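Local coordinates for protein carbamate kinase (Aeropyrum pernix, PDB 2E9Y) that probably acts as a carbamate kinase, transferring a phosphoryl group between carbamoyl phosphate and ADP, at residues A[6-11]-A[227-232]; A[37-42]-A[95-100]; A[47-52]-A[186-191]; A[111-116]-A[177-182]; A[231-236]-A[302-307]. One frame throughout, in Å; residues are numbered along the deposited sequence.

How the contacts relate
The contacts show how segments far apart in sequence assemble one layered alpha/beta fold. Strand 6-10 opens contact 1. Helix 25-44 then opens contact 2 and strand 48-52 opens contact 3; helix 78-103 closes contact 2 before contact 3 has closed, so these two cross. Contact 4 opens at 111-116 and closes at 177-182, wholly within the loop of contact 3, which 186-191 closes straight afterwards. Contact 1 closes last of these at 227-232 and encloses all three. Contact 5 begins on the same strand, 231-236, and ends at 302-307. Contacts 1 and 3 join neighbouring sheet strands, contacts 4 and 5 lay helices on the sheet, and contact 2 pairs two helices.

Contact 1 (A[6-11]-A[227-232]); sequences LAVIAL and LNADLL
Strands 6-10 and 231-236 run parallel through the sheet of this amino acid kinase fold, and the loop leading into the second strand extends the pairing by one residue. Among the hydrogen bonds, D230 grips both polar backbone atoms of L6. Its OD2 accepts the hydrogen bond of L6 N through the anti lone pair, 2.8 Å away and nearly straight at 170°, because chi1 of -62° sets the carboxylate beside its own backbone N. D230 N in turn donates to L6 O at 2.8 Å, in the carbonyl plane; L231 N adds a weak second bond to that oxygen. The regular pairing follows with V8 N on L231 O, 3.0 Å and nearly along the C=O axis.

Of the apolar contacts, A7 CB and L231 CB lie side by side at 4.3 Å on one face of the sheet. On the other, V8 CG1 reaches L232 CD1 at 4.2 Å. The loop comes in against the remaining methyl, V8 CG2, with A229 CB at 4.2 Å and L227 CD1 beside it; both loop residues also touch the L6 side chain.

With its carboxylate bound to a backbone amide, D230 in effect seems to stand in for a strand carbonyl, satisfying the N-H at the beginning of strand 6-10.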
# COMPACT_ATOMS: atom_id res chain seq x y z
N LEU A 6 24.84 4.94 4.01
CA LEU A 6 23.58 4.47 3.46
C LEU A 6 23.75 3.34 2.45
O LEU A 6 24.60 3.40 1.57
CB LEU A 6 22.83 5.62 2.79
CG LEU A 6 21.53 5.26 2.06
CD1 LEU A 6 20.52 4.69 3.05
CD2 LEU A 6 20.97 6.50 1.38
N ALA A 7 22.92 2.32 2.58
CA ALA A 7 22.97 1.19 1.66
C ALA A 7 21.58 0.82 1.19
O ALA A 7 20.63 0.79 1.98
CB ALA A 7 23.62 -0.01 2.35
N VAL A 8 21.44 0.57 -0.11
CA VAL A 8 20.16 0.14 -0.65
C VAL A 8 20.32 -1.38 -0.68
O VAL A 8 21.25 -1.90 -1.29
CB VAL A 8 19.92 0.68 -2.08
CG1 VAL A 8 18.74 -0.04 -2.73
CG2 VAL A 8 19.63 2.17 -2.02
N ILE A 9 19.44 -2.08 0.03
CA ILE A 9 19.50 -3.53 0.11
C ILE A 9 18.31 -4.15 -0.61
O ILE A 9 17.17 -3.99 -0.19
CB ILE A 9 19.49 -3.99 1.59
CG1 ILE A 9 20.67 -3.35 2.32
CG2 ILE A 9 19.56 -5.51 1.67
CD1 ILE A 9 20.64 -3.52 3.83
N ALA A 10 18.60 -4.84 -1.71
CA ALA A 10 17.57 -5.48 -2.51
C ALA A 10 17.34 -6.93 -2.10
O ALA A 10 18.17 -7.80 -2.36
CB ALA A 10 17.95 -5.40 -3.99
N LEU A 11 16.20 -7.18 -1.46
CA LEU A 11 15.85 -8.52 -1.01
C LEU A 11 15.25 -9.34 -2.15
O LEU A 11 14.70 -8.79 -3.10
CB LEU A 11 14.83 -8.44 0.14
CG LEU A 11 15.28 -7.70 1.40
CD1 LEU A 11 14.15 -7.69 2.44
CD2 LEU A 11 16.51 -8.40 1.97
N LEU A 227 19.98 8.19 -4.92
CA LEU A 227 20.05 8.57 -3.50
C LEU A 227 21.48 8.90 -3.08
O LEU A 227 21.77 9.23 -1.93
CB LEU A 227 19.56 7.39 -2.65
CG LEU A 227 18.05 7.16 -2.66
CD1 LEU A 227 17.64 6.00 -1.75
CD2 LEU A 227 17.27 8.38 -2.20
N ASN A 228 22.42 8.74 -4.03
CA ASN A 228 23.83 8.87 -3.67
C ASN A 228 24.21 7.91 -2.53
O ASN A 228 24.89 8.27 -1.58
CB ASN A 228 24.09 10.31 -3.22
CG ASN A 228 23.80 11.27 -4.36
OD1 ASN A 228 23.28 12.36 -4.15
ND2 ASN A 228 24.24 10.88 -5.56
N ALA A 229 23.72 6.68 -2.63
CA ALA A 229 23.98 5.67 -1.61
C ALA A 229 25.46 5.30 -1.61
O ALA A 229 26.14 5.41 -2.63
CB ALA A 229 23.13 4.42 -1.88
N ASP A 230 25.94 4.86 -0.46
CA ASP A 230 27.34 4.48 -0.32
C ASP A 230 27.56 3.06 -0.82
O ASP A 230 28.68 2.67 -1.16
CB ASP A 230 27.76 4.57 1.15
CG ASP A 230 27.66 5.98 1.70
OD1 ASP A 230 28.46 6.84 1.28
OD2 ASP A 230 26.78 6.24 2.55
N LEU A 231 26.49 2.27 -0.89
CA LEU A 231 26.61 0.89 -1.34
C LEU A 231 25.30 0.30 -1.84
O LEU A 231 24.23 0.63 -1.33
CB LEU A 231 27.13 0.03 -0.18
CG LEU A 231 27.25 -1.49 -0.38
CD1 LEU A 231 28.32 -1.79 -1.41
CD2 LEU A 231 27.62 -2.15 0.95
N LEU A 232 25.40 -0.55 -2.86
CA LEU A 232 24.25 -1.25 -3.40
C LEU A 232 24.49 -2.70 -3.01
O LEU A 232 25.55 -3.27 -3.31
CB LEU A 232 24.16 -1.13 -4.93
CG LEU A 232 23.15 -2.08 -5.60
CD1 LEU A 232 21.73 -1.77 -5.12
CD2 LEU A 232 23.23 -1.96 -7.11

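Contact 2 (A[37-42]-A[95-100]); sequences SIIADV and HSLEEE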
# COMPACT_ATOMS: atom_id res chain seq x y z
N SER A 37 15.41 -10.34 11.23
CA SER A 37 16.43 -10.57 12.24
C SER A 37 17.79 -10.19 11.67
O SER A 37 18.56 -9.47 12.30
CB SER A 37 16.43 -12.05 12.65
OG SER A 37 17.31 -12.26 13.74
N ILE A 38 18.06 -10.67 10.45
CA ILE A 38 19.31 -10.39 9.77
C ILE A 38 19.48 -8.90 9.47
O ILE A 38 20.57 -8.35 9.61
CB ILE A 38 19.41 -11.21 8.46
CG1 ILE A 38 19.54 -12.69 8.81
CG2 ILE A 38 20.59 -10.74 7.62
CD1 ILE A 38 19.40 -13.62 7.63
N ILE A 39 18.40 -8.24 9.05
CA ILE A 39 18.48 -6.81 8.76
C ILE A 39 18.77 -6.04 10.04
O ILE A 39 19.49 -5.04 10.02
CB ILE A 39 17.16 -6.29 8.14
CG1 ILE A 39 17.00 -6.84 6.73
CG2 ILE A 39 17.15 -4.77 8.13
CD1 ILE A 39 15.66 -6.53 6.09
N ALA A 40 18.22 -6.51 11.15
CA ALA A 40 18.44 -5.86 12.44
C ALA A 40 19.93 -5.91 12.78
O ALA A 40 20.46 -4.97 13.37
CB ALA A 40 17.63 -6.56 13.53
N ASP A 41 20.59 -7.00 12.40
CA ASP A 41 22.01 -7.13 12.66
C ASP A 41 22.75 -6.05 11.89
O ASP A 41 23.61 -5.36 12.44
CB ASP A 41 22.52 -8.52 12.22
CG ASP A 41 21.95 -9.64 13.07
OD1 ASP A 41 21.65 -9.40 14.26
OD2 ASP A 41 21.81 -10.77 12.56
N VAL A 42 22.39 -5.89 10.62
CA VAL A 42 23.01 -4.89 9.77
C VAL A 42 22.87 -3.48 10.34
O VAL A 42 23.81 -2.69 10.31
CB VAL A 42 22.40 -4.93 8.35
CG1 VAL A 42 22.88 -3.74 7.53
CG2 VAL A 42 22.79 -6.23 7.67
N HIS A 95 6.34 -4.52 10.05
CA HIS A 95 5.89 -5.01 11.35
C HIS A 95 6.92 -5.92 12.02
O HIS A 95 7.19 -5.79 13.22
CB HIS A 95 4.57 -5.78 11.18
CG HIS A 95 3.76 -5.86 12.43
ND1 HIS A 95 2.98 -4.81 12.88
CD2 HIS A 95 3.61 -6.86 13.33
CE1 HIS A 95 2.39 -5.16 14.01
NE2 HIS A 95 2.75 -6.40 14.31
N SER A 96 7.51 -6.82 11.25
CA SER A 96 8.50 -7.76 11.77
C SER A 96 9.80 -7.07 12.20
O SER A 96 10.36 -7.38 13.25
CB SER A 96 8.80 -8.83 10.72
OG SER A 96 9.70 -9.80 11.23
N LEU A 97 10.28 -6.15 11.38
CA LEU A 97 11.52 -5.44 11.69
C LEU A 97 11.36 -4.58 12.94
O LEU A 97 12.22 -4.57 13.81
CB LEU A 97 11.95 -4.58 10.50
CG LEU A 97 13.27 -3.82 10.67
CD1 LEU A 97 14.36 -4.76 11.17
CD2 LEU A 97 13.66 -3.21 9.33
N GLU A 98 10.24 -3.86 13.02
CA GLU A 98 9.97 -3.02 14.18
C GLU A 98 9.93 -3.87 15.45
O GLU A 98 10.46 -3.47 16.49
CB GLU A 98 8.63 -2.29 14.01
CG GLU A 98 8.71 -1.03 13.15
CD GLU A 98 7.35 -0.39 12.94
OE1 GLU A 98 6.41 -0.71 13.69
OE2 GLU A 98 7.23 0.45 12.02
N GLU A 99 9.31 -5.04 15.36
CA GLU A 99 9.22 -5.93 16.51
C GLU A 99 10.60 -6.41 16.95
O GLU A 99 10.90 -6.47 18.15
CB GLU A 99 8.34 -7.13 16.18
CG GLU A 99 8.13 -8.10 17.32
CD GLU A 99 7.23 -9.26 16.93
OE1 GLU A 99 6.10 -9.00 16.47
OE2 GLU A 99 7.65 -10.42 17.09
N GLU A 100 11.44 -6.75 15.98
CA GLU A 100 12.78 -7.23 16.26
C GLU A 100 13.63 -6.14 16.91
O GLU A 100 14.29 -6.38 17.92
CB GLU A 100 13.46 -7.73 14.98
CG GLU A 100 14.86 -8.30 15.19
CD GLU A 100 14.89 -9.40 16.24
OE1 GLU A 100 14.02 -10.31 16.18
OE2 GLU A 100 15.78 -9.38 17.11
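Carbon meeting carbon carries this crossing of helices 25-44 and 78-103, whose local axes come within 9.2 Å at an angle of -56°. In the first shell, A40 CB presses on E100 CG at 3.7 Å, and the same methylene lies 4.0 Å from S37 CA, so the glutamate stem spans one turn of the partner helix. Beside it I39 and L97 cross at about a right angle: I39 CG2 touches both leucine methyls, with CD2 at 4.0 Å and CD1 at 4.1 Å.

The torsions explain these placements. Both L97 and E100 hold CG anti to the backbone N; E100 starts toward the other helix, while for L97 it is the end that comes nearer to it. E100 then bends at chi2 (54°), which takes its carboxylate off the apolar seam. There OE2 forms a salt bridge with R104 and OE1 one with R103. R104 also bridges to D41, whose OD1 stands 6.5 Å from E100 OE2. Farther out, H95 and E98 both bind R116 of the second subunit, placing helix 78-103 between this packing and the dimer interface.

An aliphatic stem seals the helix pair while its charged end stays at the margin, where R104 probably offsets the repulsion between the two nearby carboxylates.

Contact 3 (A[47-52]-A[186-191]); sequences WRSVIT and SPAVVA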
# COMPACT_ATOMS: atom_id res chain seq x y z
N TRP A 47 24.71 0.71 9.85
CA TRP A 47 24.19 1.09 8.53
C TRP A 47 22.79 1.68 8.54
O TRP A 47 21.95 1.33 9.38
CB TRP A 47 24.16 -0.13 7.59
CG TRP A 47 25.48 -0.56 7.04
CD1 TRP A 47 26.29 -1.55 7.53
CD2 TRP A 47 26.14 -0.04 5.88
NE1 TRP A 47 27.41 -1.67 6.74
CE2 TRP A 47 27.34 -0.76 5.72
CE3 TRP A 47 25.83 0.97 4.96
CZ2 TRP A 47 28.24 -0.51 4.68
CZ3 TRP A 47 26.71 1.23 3.92
CH2 TRP A 47 27.91 0.49 3.79
N ARG A 48 22.55 2.61 7.62
CA ARG A 48 21.23 3.19 7.43
C ARG A 48 20.83 2.48 6.15
O ARG A 48 21.69 2.22 5.30
CB ARG A 48 21.29 4.71 7.22
CG ARG A 48 21.65 5.51 8.47
CD ARG A 48 21.41 7.00 8.28
NE ARG A 48 20.00 7.38 8.39
CZ ARG A 48 19.30 7.35 9.53
NH1 ARG A 48 19.87 6.95 10.66
NH2 ARG A 48 18.03 7.72 9.54
N SER A 49 19.56 2.14 5.98
CA SER A 49 19.18 1.42 4.78
C SER A 49 17.84 1.75 4.17
O SER A 49 16.95 2.30 4.82
CB SER A 49 19.21 -0.08 5.07
OG SER A 49 18.22 -0.41 6.03
N VAL A 50 17.73 1.40 2.90
CA VAL A 50 16.51 1.53 2.12
C VAL A 50 16.41 0.11 1.60
O VAL A 50 17.25 -0.34 0.81
CB VAL A 50 16.65 2.52 0.95
CG1 VAL A 50 15.39 2.49 0.10
CG2 VAL A 50 16.88 3.92 1.47
N ILE A 51 15.40 -0.60 2.08
CA ILE A 51 15.18 -1.99 1.72
C ILE A 51 14.15 -2.16 0.62
O ILE A 51 13.02 -1.71 0.75
CB ILE A 51 14.70 -2.77 2.96
CG1 ILE A 51 15.69 -2.59 4.11
CG2 ILE A 51 14.50 -4.24 2.62
CD1 ILE A 51 15.18 -3.05 5.45
N THR A 52 14.54 -2.81 -0.47
CA THR A 52 13.62 -3.05 -1.57
C THR A 52 13.36 -4.55 -1.62
O THR A 52 14.02 -5.33 -0.92
CB THR A 52 14.19 -2.60 -2.92
OG1 THR A 52 15.30 -3.43 -3.27
CG2 THR A 52 14.66 -1.15 -2.84
N SER A 186 14.49 7.71 9.44
CA SER A 186 14.61 6.35 9.97
C SER A 186 15.75 5.56 9.32
O SER A 186 16.02 5.70 8.13
CB SER A 186 13.31 5.58 9.77
OG SER A 186 13.43 4.25 10.23
N PRO A 187 16.43 4.72 10.11
CA PRO A 187 17.55 3.89 9.65
C PRO A 187 17.11 2.71 8.79
O PRO A 187 17.94 2.04 8.17
CB PRO A 187 18.21 3.44 10.96
CG PRO A 187 17.03 3.31 11.88
CD PRO A 187 16.25 4.58 11.57
N ALA A 188 15.81 2.45 8.76
CA ALA A 188 15.25 1.36 7.96
C ALA A 188 14.00 1.85 7.25
O ALA A 188 13.01 2.22 7.89
CB ALA A 188 14.92 0.17 8.85
N VAL A 189 14.05 1.85 5.92
CA VAL A 189 12.94 2.30 5.09
C VAL A 189 12.67 1.24 4.03
O VAL A 189 13.60 0.75 3.40
CB VAL A 189 13.29 3.62 4.36
CG1 VAL A 189 12.18 4.00 3.39
CG2 VAL A 189 13.52 4.74 5.38
N VAL A 190 11.40 0.88 3.86
CA VAL A 190 11.03 -0.11 2.85
C VAL A 190 10.46 0.65 1.65
O VAL A 190 9.57 1.48 1.82
CB VAL A 190 9.95 -1.09 3.37
CG1 VAL A 190 9.51 -2.05 2.26
CG2 VAL A 190 10.50 -1.88 4.55
N ALA A 191 10.98 0.38 0.46
CA ALA A 191 10.50 1.09 -0.72
C ALA A 191 10.74 0.32 -2.01
O ALA A 191 11.37 -0.74 -2.02
CB ALA A 191 11.16 2.47 -0.80
O HOH W 1 17.42 4.72 5.97
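P187 O, just ahead of strand 188-191, receives two donors from one residue of strand 48-52: S49 N at 2.7 Å, from above the carbonyl plane, and S49 OG at 3.3 Å, in that plane on a lone pair. The hydroxyl reaches it because chi1 of 65° puts OG between the backbone N and carbonyl carbon. S49 O also has two partners, V189 N at 3.1 Å and a water at 2.7 Å. That water donates its other proton to S186 O, 2.8 Å away, linking the helix exit to the strand. Farther along this parallel pair, I51 N donates to V189 O at 2.6 Å, nearly along the C=O axis, and A191 N binds I51 O at 2.9 Å. The backbone of V50 bonds to strand 6-10, and T52 OG1 pairs with S220 OG.

At the margin P187 CA lies 3.7 Å above the plane of the R48 guanidinium, toward the rim; R48 NH2 bonds to S183 O.

Strand 48-52 has strand 6-10 along its other edge, while 188-191 pairs onward with 112-119. Helix 25-44 covers the face of S49, I51 and A188 through I39 and L43; on the face of V50, V189 and A191, helix 176-185 packs with I179 and A182.

Contact 4 (A[111-116]-A[177-182]); sequences PVVISR and DLIAEA
No flat group stacks across this contact. The R116 guanidinium does not reach segment 177-182; it makes salt bridges to D175 of its own chain and E98 of the second subunit, and a hydrogen bond to H95 of that subunit. At the opposite end of 111-116 the ring of P111, puckered C-gamma endo, offers a corner, its CG, to A182 CB at 3.9 Å.

Between them V113 does most of the packing, an example of one branched side chain touching three residues of a helix, L178, I179 and A182. With CG1 anti to the backbone N (chi1 -174°), its two methyls part. CG1 sits over L178 CB at 4.1 Å and I179 CG1 at 4.0 Å, the side chains crossing obliquely, while CG2 reaches A182 CB at 4.2 Å, one turn later. A182 thus receives both P111 and V113.

S115 brings the hydroxyl at this seam. Its OG approaches I179 CD1 at 4.1 Å yet is occupied elsewhere: it donates to V113 O at 2.6 Å, from well above the carbonyl plane, and is also bonded by L192 N. S115 N is held by Q86.

Between these two segments the contact is therefore apolar, with no polar bond joining them. The S115 hydroxyl can lie against a methyl because its hydrogen bonds are made to backbone groups away from the helix.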
# COMPACT_ATOMS: atom_id res chain seq x y z
N PRO A 111 8.98 3.10 7.87
CA PRO A 111 8.00 3.51 6.86
C PRO A 111 8.04 2.63 5.62
O PRO A 111 9.08 2.04 5.31
CB PRO A 111 8.41 4.94 6.55
CG PRO A 111 9.92 4.86 6.65
CD PRO A 111 10.11 4.05 7.93
N VAL A 112 6.91 2.55 4.93
CA VAL A 112 6.80 1.80 3.67
C VAL A 112 6.42 2.88 2.66
O VAL A 112 5.36 3.49 2.76
CB VAL A 112 5.70 0.72 3.73
CG1 VAL A 112 5.52 0.09 2.35
CG2 VAL A 112 6.07 -0.36 4.73
N VAL A 113 7.29 3.13 1.69
CA VAL A 113 7.01 4.17 0.71
C VAL A 113 6.40 3.61 -0.56
O VAL A 113 7.01 2.79 -1.24
CB VAL A 113 8.29 4.96 0.34
CG1 VAL A 113 7.93 6.13 -0.57
CG2 VAL A 113 8.99 5.45 1.60
N ILE A 114 5.18 4.05 -0.88
CA ILE A 114 4.57 3.62 -2.12
C ILE A 114 5.34 4.30 -3.23
O ILE A 114 5.52 5.51 -3.23
CB ILE A 114 3.10 4.07 -2.15
CG1 ILE A 114 2.27 3.44 -1.03
CG2 ILE A 114 2.45 3.69 -3.49
CD1 ILE A 114 2.40 1.91 -0.97
N SER A 115 5.86 3.46 -4.14
CA SER A 115 6.91 3.93 -5.04
C SER A 115 6.56 3.71 -6.53
O SER A 115 6.18 2.62 -6.95
CB SER A 115 8.18 3.18 -4.69
OG SER A 115 8.47 3.42 -3.31
N ARG A 116 6.69 4.80 -7.32
CA ARG A 116 6.51 4.68 -8.77
C ARG A 116 7.85 4.81 -9.49
O ARG A 116 8.76 5.48 -9.03
CB ARG A 116 5.62 5.82 -9.25
CG ARG A 116 4.16 5.74 -8.79
CD ARG A 116 3.45 7.09 -8.91
NE ARG A 116 4.16 8.06 -8.07
CZ ARG A 116 3.79 9.36 -8.10
NH1 ARG A 116 2.81 9.80 -8.87
NH2 ARG A 116 4.46 10.23 -7.32
N ASP A 177 12.49 11.50 -3.79
CA ASP A 177 12.50 12.47 -2.69
C ASP A 177 11.80 11.97 -1.43
O ASP A 177 12.29 12.22 -0.32
CB ASP A 177 11.88 13.81 -3.14
CG ASP A 177 12.77 14.57 -4.11
OD1 ASP A 177 13.96 14.23 -4.22
OD2 ASP A 177 12.28 15.52 -4.75
N LEU A 178 10.67 11.28 -1.57
CA LEU A 178 9.97 10.77 -0.39
C LEU A 178 10.82 9.69 0.27
O LEU A 178 10.84 9.56 1.49
CB LEU A 178 8.61 10.18 -0.77
CG LEU A 178 7.53 11.19 -1.14
CD1 LEU A 178 6.27 10.45 -1.59
CD2 LEU A 178 7.23 12.09 0.05
N ILE A 179 11.51 8.91 -0.54
CA ILE A 179 12.36 7.86 -0.00
C ILE A 179 13.53 8.50 0.75
O ILE A 179 13.89 8.05 1.84
CB ILE A 179 12.89 6.95 -1.13
CG1 ILE A 179 11.70 6.22 -1.79
CG2 ILE A 179 13.88 5.94 -0.57
CD1 ILE A 179 12.07 5.42 -3.03
N ALA A 180 14.11 9.55 0.18
CA ALA A 180 15.23 10.23 0.83
C ALA A 180 14.79 10.85 2.16
O ALA A 180 15.51 10.77 3.15
CB ALA A 180 15.79 11.31 -0.10
N GLU A 181 13.62 11.46 2.16
CA GLU A 181 13.10 12.08 3.37
C GLU A 181 12.86 11.02 4.45
O GLU A 181 13.19 11.23 5.62
CB GLU A 181 11.79 12.81 3.06
CG GLU A 181 11.98 14.10 2.28
CD GLU A 181 10.71 14.60 1.64
OE1 GLU A 181 9.62 14.28 2.15
OE2 GLU A 181 10.80 15.33 0.63
N ALA A 182 12.31 9.88 4.05
CA ALA A 182 12.04 8.80 4.98
C ALA A 182 13.35 8.30 5.58
O ALA A 182 13.42 7.99 6.77
CB ALA A 182 11.32 7.66 4.28

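Contact 5 (A[231-236]-A[302-307]); sequences LLVILT and RQVLSL
Extended backbone at 231-236 faces the last turn of helix 301-305, which ends in a Schellman motif: L307 turns to positive phi (69°) and its N bonds back to V304 O at 2.9 Å. This is helix-on-sheet packing of the layered alpha/beta/alpha amino acid kinase fold, and it illustrates how alternate strand residues serve opposite layers.

V233 is the central residue. Its two methyls receive the forked end of L305, the side chains crossing at about a right angle, so that V233 CG1 meets L305 CD2 at 3.7 Å and V233 CG2 meets L305 CD1 also at 3.7 Å. L305 sits here with chi1 at -91°, off a staggered value. V304, the residue before L305, brings up its CG1, anti to the backbone N, which touches V233 CG1 at 3.9 Å and L235 CD2 at 4.2 Å. Near the helix end, L231 divides its methyls, CD1 going to L307 CD2 at 4.3 Å and CD2 to L305.

L232 and I234 point to the other layer, where helices 216-226 and 275-289 cover them. On the helix 301-305 side, the indole of W47 borders L231, and V294 of strand 293-297 touches V233, V304 and L307. Apolar carbon also lines a backbone carbonyl here: L305 O meets L231 CD2 at 3.8 Å.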
# COMPACT_ATOMS: atom_id res chain seq x y z
N LEU A 231 26.49 2.27 -0.89
CA LEU A 231 26.61 0.89 -1.34
C LEU A 231 25.30 0.30 -1.84
O LEU A 231 24.23 0.63 -1.33
CB LEU A 231 27.13 0.03 -0.18
CG LEU A 231 27.25 -1.49 -0.38
CD1 LEU A 231 28.32 -1.79 -1.41
CD2 LEU A 231 27.62 -2.15 0.95
N LEU A 232 25.40 -0.55 -2.86
CA LEU A 232 24.25 -1.25 -3.40
C LEU A 232 24.49 -2.70 -3.01
O LEU A 232 25.55 -3.27 -3.31
CB LEU A 232 24.16 -1.13 -4.93
CG LEU A 232 23.15 -2.08 -5.60
CD1 LEU A 232 21.73 -1.77 -5.12
CD2 LEU A 232 23.23 -1.96 -7.11
N VAL A 233 23.52 -3.30 -2.34
CA VAL A 233 23.62 -4.68 -1.91
C VAL A 233 22.47 -5.49 -2.49
O VAL A 233 21.32 -5.09 -2.38
CB VAL A 233 23.55 -4.79 -0.37
CG1 VAL A 233 23.66 -6.24 0.07
CG2 VAL A 233 24.64 -3.95 0.27
N ILE A 234 22.80 -6.62 -3.11
CA ILE A 234 21.77 -7.49 -3.65
C ILE A 234 21.85 -8.81 -2.90
O ILE A 234 22.85 -9.53 -3.00
CB ILE A 234 21.96 -7.76 -5.16
CG1 ILE A 234 21.86 -6.44 -5.93
CG2 ILE A 234 20.88 -8.71 -5.65
CD1 ILE A 234 22.08 -6.58 -7.41
N LEU A 235 20.82 -9.12 -2.13
CA LEU A 235 20.80 -10.35 -1.35
C LEU A 235 19.93 -11.41 -2.02
O LEU A 235 18.73 -11.21 -2.19
CB LEU A 235 20.30 -10.08 0.07
CG LEU A 235 21.15 -9.12 0.91
CD1 LEU A 235 20.51 -8.94 2.28
CD2 LEU A 235 22.57 -9.67 1.06
N THR A 236 20.55 -12.52 -2.39
CA THR A 236 19.84 -13.59 -3.06
C THR A 236 19.97 -14.91 -2.29
O THR A 236 20.25 -14.90 -1.09
CB THR A 236 20.36 -13.75 -4.51
OG1 THR A 236 19.62 -14.77 -5.19
CG2 THR A 236 21.84 -14.11 -4.50
N ARG A 302 25.23 -9.87 6.93
CA ARG A 302 26.08 -9.11 7.84
C ARG A 302 27.50 -8.97 7.30
O ARG A 302 28.09 -7.90 7.34
CB ARG A 302 26.10 -9.77 9.22
CG ARG A 302 26.57 -8.84 10.33
CD ARG A 302 26.26 -9.41 11.70
NE ARG A 302 26.29 -8.38 12.73
CZ ARG A 302 25.95 -8.57 14.00
NH1 ARG A 302 25.54 -9.76 14.41
NH2 ARG A 302 26.00 -7.56 14.86
N GLN A 303 28.04 -10.07 6.78
CA GLN A 303 29.39 -10.05 6.22
C GLN A 303 29.38 -9.38 4.85
O GLN A 303 30.31 -8.64 4.51
CB GLN A 303 29.94 -11.47 6.08
CG GLN A 303 30.17 -12.17 7.41
CD GLN A 303 31.18 -11.45 8.29
OE1 GLN A 303 32.35 -11.33 7.93
NE2 GLN A 303 30.73 -10.96 9.44
N VAL A 304 28.34 -9.63 4.07
CA VAL A 304 28.22 -9.04 2.73
C VAL A 304 28.35 -7.52 2.75
O VAL A 304 29.01 -6.92 1.92
CB VAL A 304 26.88 -9.45 2.08
CG1 VAL A 304 26.69 -8.67 0.78
CG2 VAL A 304 26.86 -10.93 1.77
N LEU A 305 27.64 -6.90 3.72
CA LEU A 305 27.63 -5.45 3.91
C LEU A 305 29.04 -4.91 4.20
O LEU A 305 29.41 -3.81 3.83
CB LEU A 305 26.69 -5.11 5.06
CG LEU A 305 25.26 -4.85 4.58
CD1 LEU A 305 25.11 -3.49 3.89
CD2 LEU A 305 24.76 -5.89 3.57
N SER A 306 29.82 -5.74 4.93
CA SER A 306 31.21 -5.37 5.25
C SER A 306 32.18 -5.66 4.10
O SER A 306 33.39 -5.42 4.18
CB SER A 306 31.62 -6.16 6.50
OG SER A 306 30.80 -5.79 7.60
N LEU A 307 31.62 -6.23 3.01
CA LEU A 307 32.40 -6.61 1.84
C LEU A 307 33.31 -7.80 2.15
O LEU A 307 34.35 -7.99 1.54
CB LEU A 307 33.21 -5.40 1.37
CG LEU A 307 32.31 -4.23 0.97
CD1 LEU A 307 33.09 -3.09 0.32
CD2 LEU A 307 31.22 -4.62 -0.04